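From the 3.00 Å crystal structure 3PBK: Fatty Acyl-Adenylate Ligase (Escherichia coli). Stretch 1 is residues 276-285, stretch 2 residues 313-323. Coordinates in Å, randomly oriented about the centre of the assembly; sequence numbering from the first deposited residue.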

ATOM      1  N   PRO A 276      -2.405  -7.163   0.446  1.00 20.02           N
ATOM      2  CA  PRO A 276      -2.368  -7.122  -1.018  1.00 20.28           C
ATOM      3  C   PRO A 276      -2.655  -8.501  -1.613  1.00 20.37           C
ATOM      4  O   PRO A 276      -2.530  -9.505  -0.915  1.00 20.74           O
ATOM      5  CB  PRO A 276      -0.915  -6.747  -1.321  1.00 21.48           C
ATOM      6  CG  PRO A 276      -0.278  -6.427  -0.008  1.00 21.05           C
ATOM      7  CD  PRO A 276      -1.057  -7.133   1.028  1.00 20.70           C
ATOM      8  N   PRO A 277      -3.011  -8.557  -2.900  1.00 19.43           N
ATOM      9  CA  PRO A 277      -3.284  -9.814  -3.590  1.00 19.25           C
ATOM     10  C   PRO A 277      -2.279 -10.909  -3.265  1.00 21.76           C
ATOM     11  O   PRO A 277      -2.686 -12.040  -3.000  1.00 22.57           O
ATOM     12  CB  PRO A 277      -3.152  -9.422  -5.050  1.00 18.72           C
ATOM     13  CG  PRO A 277      -3.609  -8.052  -5.083  1.00 20.27           C
ATOM     14  CD  PRO A 277      -3.152  -7.411  -3.804  1.00 20.34           C
ATOM     15  N   PHE A 278      -0.989 -10.590  -3.285  1.00 22.44           N
ATOM     16  CA  PHE A 278       0.036 -11.610  -3.063  1.00 23.23           C
ATOM     17  C   PHE A 278       0.062 -12.140  -1.634  1.00 23.05           C
ATOM     18  O   PHE A 278       0.479 -13.270  -1.407  1.00 24.45           O
ATOM     19  CB  PHE A 278       1.435 -11.106  -3.459  1.00 24.83           C
ATOM     20  CG  PHE A 278       2.028 -10.129  -2.484  1.00 24.86           C
ATOM     21  CD1 PHE A 278       2.673 -10.581  -1.340  1.00 23.99           C
ATOM     22  CD2 PHE A 278       1.941  -8.758  -2.714  1.00 26.29           C
ATOM     23  CE1 PHE A 278       3.219  -9.685  -0.431  1.00 24.94           C
ATOM     24  CE2 PHE A 278       2.485  -7.850  -1.816  1.00 27.34           C
ATOM     25  CZ  PHE A 278       3.125  -8.313  -0.667  1.00 26.50           C
ATOM     26  N   GLY A 279      -0.361 -11.335  -0.668  1.00 21.70           N
ATOM     27  CA  GLY A 279      -0.404 -11.811   0.700  1.00 21.65           C
ATOM     28  C   GLY A 279      -1.283 -13.040   0.809  1.00 21.22           C
ATOM     29  O   GLY A 279      -1.007 -13.961   1.572  1.00 21.01           O
ATOM     30  N   TYR A 280      -2.357 -13.044   0.030  1.00 21.60           N
ATOM     31  CA  TYR A 280      -3.307 -14.150   0.032  1.00 22.32           C
ATOM     32  C   TYR A 280      -2.753 -15.322  -0.751  1.00 22.76           C
ATOM     33  O   TYR A 280      -2.857 -16.472  -0.332  1.00 23.36           O
ATOM     34  CB  TYR A 280      -4.661 -13.713  -0.550  1.00 20.87           C
ATOM     35  CG  TYR A 280      -5.498 -12.869   0.398  1.00 20.85           C
ATOM     36  CD1 TYR A 280      -6.287 -13.458   1.383  1.00 20.59           C
ATOM     37  CD2 TYR A 280      -5.496 -11.476   0.313  1.00 21.24           C
ATOM     38  CE1 TYR A 280      -7.055 -12.680   2.257  1.00 19.88           C
ATOM     39  CE2 TYR A 280      -6.262 -10.688   1.190  1.00 19.83           C
ATOM     40  CZ  TYR A 280      -7.035 -11.300   2.153  1.00 19.15           C
ATOM     41  OH  TYR A 280      -7.788 -10.530   3.010  1.00 18.55           O
ATOM     42  N   GLU A 281      -2.160 -15.022  -1.895  1.00 22.67           N
ATOM     43  CA  GLU A 281      -1.608 -16.057  -2.749  1.00 24.02           C
ATOM     44  C   GLU A 281      -0.450 -16.777  -2.069  1.00 25.87           C
ATOM     45  O   GLU A 281      -0.397 -18.004  -2.070  1.00 27.39           O
ATOM     46  CB  GLU A 281      -1.169 -15.456  -4.078  1.00 24.45           C
ATOM     47  CG  GLU A 281      -0.830 -16.477  -5.129  1.00 25.82           C
ATOM     48  CD  GLU A 281       0.636 -16.837  -5.109  1.00 30.25           C
ATOM     49  OE1 GLU A 281       1.403 -16.155  -4.385  1.00 29.15           O
ATOM     50  OE2 GLU A 281       1.017 -17.796  -5.820  1.00 32.75           O
ATOM     51  N   LEU A 282       0.468 -16.013  -1.482  1.00 25.16           N
ATOM     52  CA  LEU A 282       1.579 -16.577  -0.732  1.00 24.59           C
ATOM     53  C   LEU A 282       1.071 -17.684   0.180  1.00 25.70           C
ATOM     54  O   LEU A 282       1.590 -18.792   0.164  1.00 27.41           O
ATOM     55  CB  LEU A 282       2.249 -15.496   0.113  1.00 24.21           C
ATOM     56  CG  LEU A 282       3.770 -15.288   0.073  1.00 24.28           C
ATOM     57  CD1 LEU A 282       4.251 -14.904   1.452  1.00 24.07           C
ATOM     58  CD2 LEU A 282       4.515 -16.509  -0.390  1.00 26.42           C
ATOM     59  N   CYS A 283       0.044 -17.383   0.967  1.00 25.45           N
ATOM     60  CA  CYS A 283      -0.531 -18.345   1.911  1.00 26.40           C
ATOM     61  C   CYS A 283      -0.952 -19.679   1.309  1.00 27.74           C
ATOM     62  O   CYS A 283      -0.474 -20.738   1.714  1.00 28.94           O
ATOM     63  CB  CYS A 283      -1.734 -17.738   2.624  1.00 25.01           C
ATOM     64  SG  CYS A 283      -1.291 -16.704   4.013  1.00 24.66           S
ATOM     65  N   GLN A 284      -1.877 -19.621   0.362  1.00 27.59           N
ATOM     66  CA  GLN A 284      -2.417 -20.831  -0.244  1.00 28.79           C
ATOM     67  C   GLN A 284      -1.330 -21.603  -0.996  1.00 28.93           C
ATOM     68  O   GLN A 284      -1.384 -22.821  -1.114  1.00 29.88           O
ATOM     69  CB  GLN A 284      -3.625 -20.480  -1.130  1.00 27.27           C
ATOM     70  CG  GLN A 284      -4.002 -21.518  -2.167  1.00 28.42           C
ATOM     71  CD  GLN A 284      -3.359 -21.232  -3.506  1.00 30.32           C
ATOM     72  OE1 GLN A 284      -3.069 -20.076  -3.837  1.00 30.24           O
ATOM     73  NE2 GLN A 284      -3.128 -22.280  -4.286  1.00 30.67           N
ATOM     74  N   ARG A 285      -0.324 -20.884  -1.470  1.00 28.79           N
ATOM     75  CA  ARG A 285       0.823 -21.493  -2.144  1.00 30.46           C
ATOM     76  C   ARG A 285       1.709 -22.293  -1.180  1.00 30.27           C
ATOM     77  O   ARG A 285       2.278 -23.317  -1.548  1.00 30.92           O
ATOM     78  CB  ARG A 285       1.664 -20.401  -2.819  1.00 30.57           C
ATOM     79  CG  ARG A 285       2.526 -20.846  -3.991  1.00 30.19           C
ATOM     80  CD  ARG A 285       3.108 -19.630  -4.713  1.00 30.13           C
ATOM     81  NE  ARG A 285       4.337 -19.142  -4.092  1.00 30.06           N
ATOM     82  CZ  ARG A 285       4.739 -17.873  -4.111  1.00 30.92           C
ATOM     83  NH1 ARG A 285       3.992 -16.949  -4.703  1.00 30.04           N
ATOM     84  NH2 ARG A 285       5.884 -17.525  -3.526  1.00 32.15           N
ATOM     85  N   GLU A 313      -9.426 -14.953  -9.673  1.00 20.41           N
ATOM     86  CA  GLU A 313      -8.991 -16.332  -9.780  1.00 20.32           C
ATOM     87  C   GLU A 313      -8.229 -16.796  -8.556  1.00 21.38           C
ATOM     88  O   GLU A 313      -8.499 -17.869  -8.017  1.00 22.51           O
ATOM     89  CB  GLU A 313      -8.103 -16.481 -11.001  1.00 20.69           C
ATOM     90  CG  GLU A 313      -7.652 -17.885 -11.257  1.00 21.95           C
ATOM     91  CD  GLU A 313      -6.932 -17.997 -12.579  1.00 25.04           C
ATOM     92  OE1 GLU A 313      -7.005 -17.025 -13.374  1.00 23.53           O
ATOM     93  OE2 GLU A 313      -6.293 -19.054 -12.819  1.00 28.59           O
ATOM     94  N   GLN A 314      -7.264 -15.991  -8.122  1.00 21.14           N
ATOM     95  CA  GLN A 314      -6.464 -16.346  -6.958  1.00 21.81           C
ATOM     96  C   GLN A 314      -7.336 -16.419  -5.723  1.00 21.69           C
ATOM     97  O   GLN A 314      -7.347 -17.421  -5.011  1.00 22.37           O
ATOM     98  CB  GLN A 314      -5.346 -15.335  -6.728  1.00 21.23           C
ATOM     99  CG  GLN A 314      -4.073 -15.643  -7.452  1.00 20.86           C
ATOM    100  CD  GLN A 314      -3.187 -14.426  -7.587  1.00 21.28           C
ATOM    101  OE1 GLN A 314      -2.552 -14.222  -8.624  1.00 21.61           O
ATOM    102  NE2 GLN A 314      -3.146 -13.600  -6.544  1.00 20.39           N
ATOM    103  N   LEU A 315      -8.069 -15.341  -5.472  1.00 21.30           N
ATOM    104  CA  LEU A 315      -8.886 -15.268  -4.273  1.00 21.87           C
ATOM    105  C   LEU A 315      -9.795 -16.488  -4.181  1.00 22.21           C
ATOM    106  O   LEU A 315     -10.018 -17.026  -3.095  1.00 22.04           O
ATOM    107  CB  LEU A 315      -9.652 -13.944  -4.215  1.00 20.13           C
ATOM    108  CG  LEU A 315      -8.663 -12.794  -4.002  1.00 19.66           C
ATOM    109  CD1 LEU A 315      -9.369 -11.468  -3.997  1.00 20.04           C
ATOM    110  CD2 LEU A 315      -7.878 -12.977  -2.712  1.00 19.01           C
ATOM    111  N   HIS A 316     -10.286 -16.950  -5.326  1.00 22.37           N
ATOM    112  CA  HIS A 316     -11.051 -18.181  -5.345  1.00 23.00           C
ATOM    113  C   HIS A 316     -10.154 -19.332  -4.896  1.00 22.98           C
ATOM    114  O   HIS A 316     -10.529 -20.124  -4.036  1.00 23.39           O
ATOM    115  CB  HIS A 316     -11.676 -18.444  -6.722  1.00 22.97           C
ATOM    116  CG  HIS A 316     -12.280 -19.809  -6.848  1.00 25.43           C
ATOM    117  ND1 HIS A 316     -12.210 -20.553  -8.006  1.00 26.58           N
ATOM    118  CD2 HIS A 316     -12.926 -20.582  -5.942  1.00 26.09           C
ATOM    119  CE1 HIS A 316     -12.796 -21.722  -7.812  1.00 26.26           C
ATOM    120  NE2 HIS A 316     -13.237 -21.766  -6.568  1.00 25.98           N
ATOM    121  N   GLN A 317      -8.960 -19.421  -5.456  1.00 22.66           N
ATOM    122  CA  GLN A 317      -8.055 -20.467  -5.012  1.00 24.25           C
ATOM    123  C   GLN A 317      -7.900 -20.417  -3.496  1.00 24.15           C
ATOM    124  O   GLN A 317      -8.043 -21.433  -2.825  1.00 25.06           O
ATOM    125  CB  GLN A 317      -6.685 -20.360  -5.687  1.00 26.06           C
ATOM    126  CG  GLN A 317      -6.600 -20.957  -7.096  1.00 27.84           C
ATOM    127  CD  GLN A 317      -5.222 -20.751  -7.744  1.00 32.13           C
ATOM    128  OE1 GLN A 317      -5.020 -19.817  -8.538  1.00 30.56           O
ATOM    129  NE2 GLN A 317      -4.266 -21.617  -7.392  1.00 32.85           N
ATOM    130  N   PHE A 318      -7.619 -19.238  -2.952  1.00 23.21           N
ATOM    131  CA  PHE A 318      -7.399 -19.128  -1.518  1.00 22.52           C
ATOM    132  C   PHE A 318      -8.620 -19.609  -0.727  1.00 23.20           C
ATOM    133  O   PHE A 318      -8.483 -20.345   0.250  1.00 23.71           O
ATOM    134  CB  PHE A 318      -7.015 -17.698  -1.142  1.00 21.94           C
ATOM    135  CG  PHE A 318      -6.948 -17.443   0.346  1.00 22.36           C
ATOM    136  CD1 PHE A 318      -8.103 -17.205   1.082  1.00 21.94           C
ATOM    137  CD2 PHE A 318      -5.731 -17.401   1.002  1.00 22.34           C
ATOM    138  CE1 PHE A 318      -8.042 -16.957   2.440  1.00 21.64           C
ATOM    139  CE2 PHE A 318      -5.667 -17.153   2.367  1.00 22.04           C
ATOM    140  CZ  PHE A 318      -6.818 -16.931   3.085  1.00 21.44           C
ATOM    141  N   ALA A 319      -9.812 -19.206  -1.158  1.00 22.72           N
ATOM    142  CA  ALA A 319     -11.031 -19.522  -0.424  1.00 22.14           C
ATOM    143  C   ALA A 319     -11.259 -21.015  -0.432  1.00 23.32           C
ATOM    144  O   ALA A 319     -11.659 -21.604   0.574  1.00 23.06           O
ATOM    145  CB  ALA A 319     -12.213 -18.812  -1.042  1.00 22.20           C
ATOM    146  N   GLU A 320     -11.012 -21.613  -1.593  1.00 24.32           N
ATOM    147  CA  GLU A 320     -11.146 -23.049  -1.778  1.00 24.74           C
ATOM    148  C   GLU A 320     -10.180 -23.768  -0.868  1.00 24.56           C
ATOM    149  O   GLU A 320     -10.485 -24.835  -0.348  1.00 25.79           O
ATOM    150  CB  GLU A 320     -10.858 -23.440  -3.229  1.00 25.02           C
ATOM    151  CG  GLU A 320     -12.040 -23.284  -4.158  1.00 26.31           C
ATOM    152  CD  GLU A 320     -13.245 -24.061  -3.675  1.00 28.64           C
ATOM    153  OE1 GLU A 320     -13.062 -25.215  -3.231  1.00 28.90           O
ATOM    154  OE2 GLU A 320     -14.370 -23.517  -3.727  1.00 29.63           O
ATOM    155  N   CYS A 321      -9.010 -23.178  -0.679  1.00 23.89           N
ATOM    156  CA  CYS A 321      -7.985 -23.789   0.140  1.00 24.20           C
ATOM    157  C   CYS A 321      -8.373 -23.795   1.621  1.00 25.40           C
ATOM    158  O   CYS A 321      -8.093 -24.749   2.343  1.00 26.40           O
ATOM    159  CB  CYS A 321      -6.661 -23.062  -0.064  1.00 25.23           C
ATOM    160  SG  CYS A 321      -5.292 -23.773   0.855  1.00 29.59           S
ATOM    161  N   PHE A 322      -9.033 -22.739   2.073  1.00 24.56           N
ATOM    162  CA  PHE A 322      -9.314 -22.611   3.492  1.00 24.93           C
ATOM    163  C   PHE A 322     -10.789 -22.714   3.867  1.00 25.27           C
ATOM    164  O   PHE A 322     -11.194 -22.317   4.964  1.00 24.78           O
ATOM    165  CB  PHE A 322      -8.708 -21.323   4.022  1.00 24.66           C
ATOM    166  CG  PHE A 322      -7.244 -21.224   3.788  1.00 24.25           C
ATOM    167  CD1 PHE A 322      -6.357 -21.807   4.669  1.00 25.71           C
ATOM    168  CD2 PHE A 322      -6.754 -20.565   2.683  1.00 24.04           C
ATOM    169  CE1 PHE A 322      -5.006 -21.726   4.460  1.00 27.16           C
ATOM    170  CE2 PHE A 322      -5.401 -20.479   2.464  1.00 24.95           C
ATOM    171  CZ  PHE A 322      -4.522 -21.058   3.355  1.00 26.91           C
ATOM    172  N   ARG A 323     -11.597 -23.255   2.968  1.00 25.14           N
ATOM    173  CA  ARG A 323     -12.939 -23.598   3.370  1.00 25.66           C
ATOM    174  C   ARG A 323     -12.828 -24.582   4.531  1.00 26.16           C
ATOM    175  O   ARG A 323     -13.514 -24.431   5.534  1.00 26.90           O
ATOM    176  CB  ARG A 323     -13.745 -24.195   2.214  1.00 26.35           C
ATOM    177  CG  ARG A 323     -15.127 -24.681   2.644  1.00 28.22           C
ATOM    178  CD  ARG A 323     -15.957 -25.236   1.488  1.00 29.07           C
ATOM    179  NE  ARG A 323     -16.569 -24.174   0.698  1.00 30.00           N
ATOM    180  CZ  ARG A 323     -16.106 -23.768  -0.481  1.00 31.45           C
ATOM    181  NH1 ARG A 323     -15.031 -24.350  -1.005  1.00 29.41           N
ATOM    182  NH2 ARG A 323     -16.715 -22.782  -1.136  1.00 31.26           N
TER
HETATM  183  O   HOH W   1      -4.678 -13.317  -4.433  1.00 19.61           O

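The helices carrying the two stretches run in roughly the same direction, their axes 42° apart and 9.1 Å from each other at closest approach. No direct hydrogen bond or salt bridge crosses between them. Shape does most of the work, and the contact buries about 500 Å², both sides summed.

The clearest bump is Gln284. Its CA-to-CB bond points toward the second helix, and its side chain settles as a knob into the hollow framed by Gln317, Phe318, Cys321 and Phe322. The backbones draw near here, with Gln284 CA 5.4 Å from Phe318 CA. The aliphatic part of the glutamine packs against three of the walls: Gln284 CG lies 3.7 Å from Cys321 CB, Gln284 CB is 4.0 Å from Phe318 CA, and the same Gln284 CB is 4.0 Å from Phe322 CE2. Cys321, a small residue, points its CA-to-CB bond toward the first helix and forms one wall of the hollow. The amide sits near Gln317, but Gln284 NE2 and Gln317 NE2, 3.4 Å apart, are two donors, so that approach is proximity and not a bond.

One turn earlier, the packing becomes aromatic. The CA-to-CB bond of Tyr280 (chi1 m) points toward the second helix, and its ring presents an edge to the face of Phe318 (chi1 t), with planes at 89° and centroids 5.2 Å apart; Tyr280 CD1 comes within 3.9 Å of Phe318 CE2. Leu315 closes on the tyrosine too, its CD2 3.9 Å from Tyr280 CG. Although its CA-to-CB bond runs sideways, the end of the leucine comes nearer the first helix. Burial of the tyrosine does not strand its hydroxyl, which is hydrogen-bonded elsewhere in the structure.

Phe318 is wedged against backbone as well as side chains: its CD2 is 3.3 Å from Tyr280 O. Cys283 meets the edge of the same ring, with Cys283 CB 4.0 Å from Phe318 CE2. The compact side chain lies beside both Phe318 and Phe322, touching Phe318 more closely.

At the start of the first helix the contact turns polar. The side chain of Gln314 reaches Pro277 and Glu281, and Gln314 NE2 packs 3.7 Å from Glu281 CB. Gln314 NE2 stands 3.9 Å from Pro277 O, and a water bridges the two, its oxygen donating to Pro277 O at 2.8 Å and accepting from Gln314 NE2 at 2.6 Å. The end of Glu281 leads away, into a salt bridge between its OE1 and Arg285 NH1 at 2.7 Å.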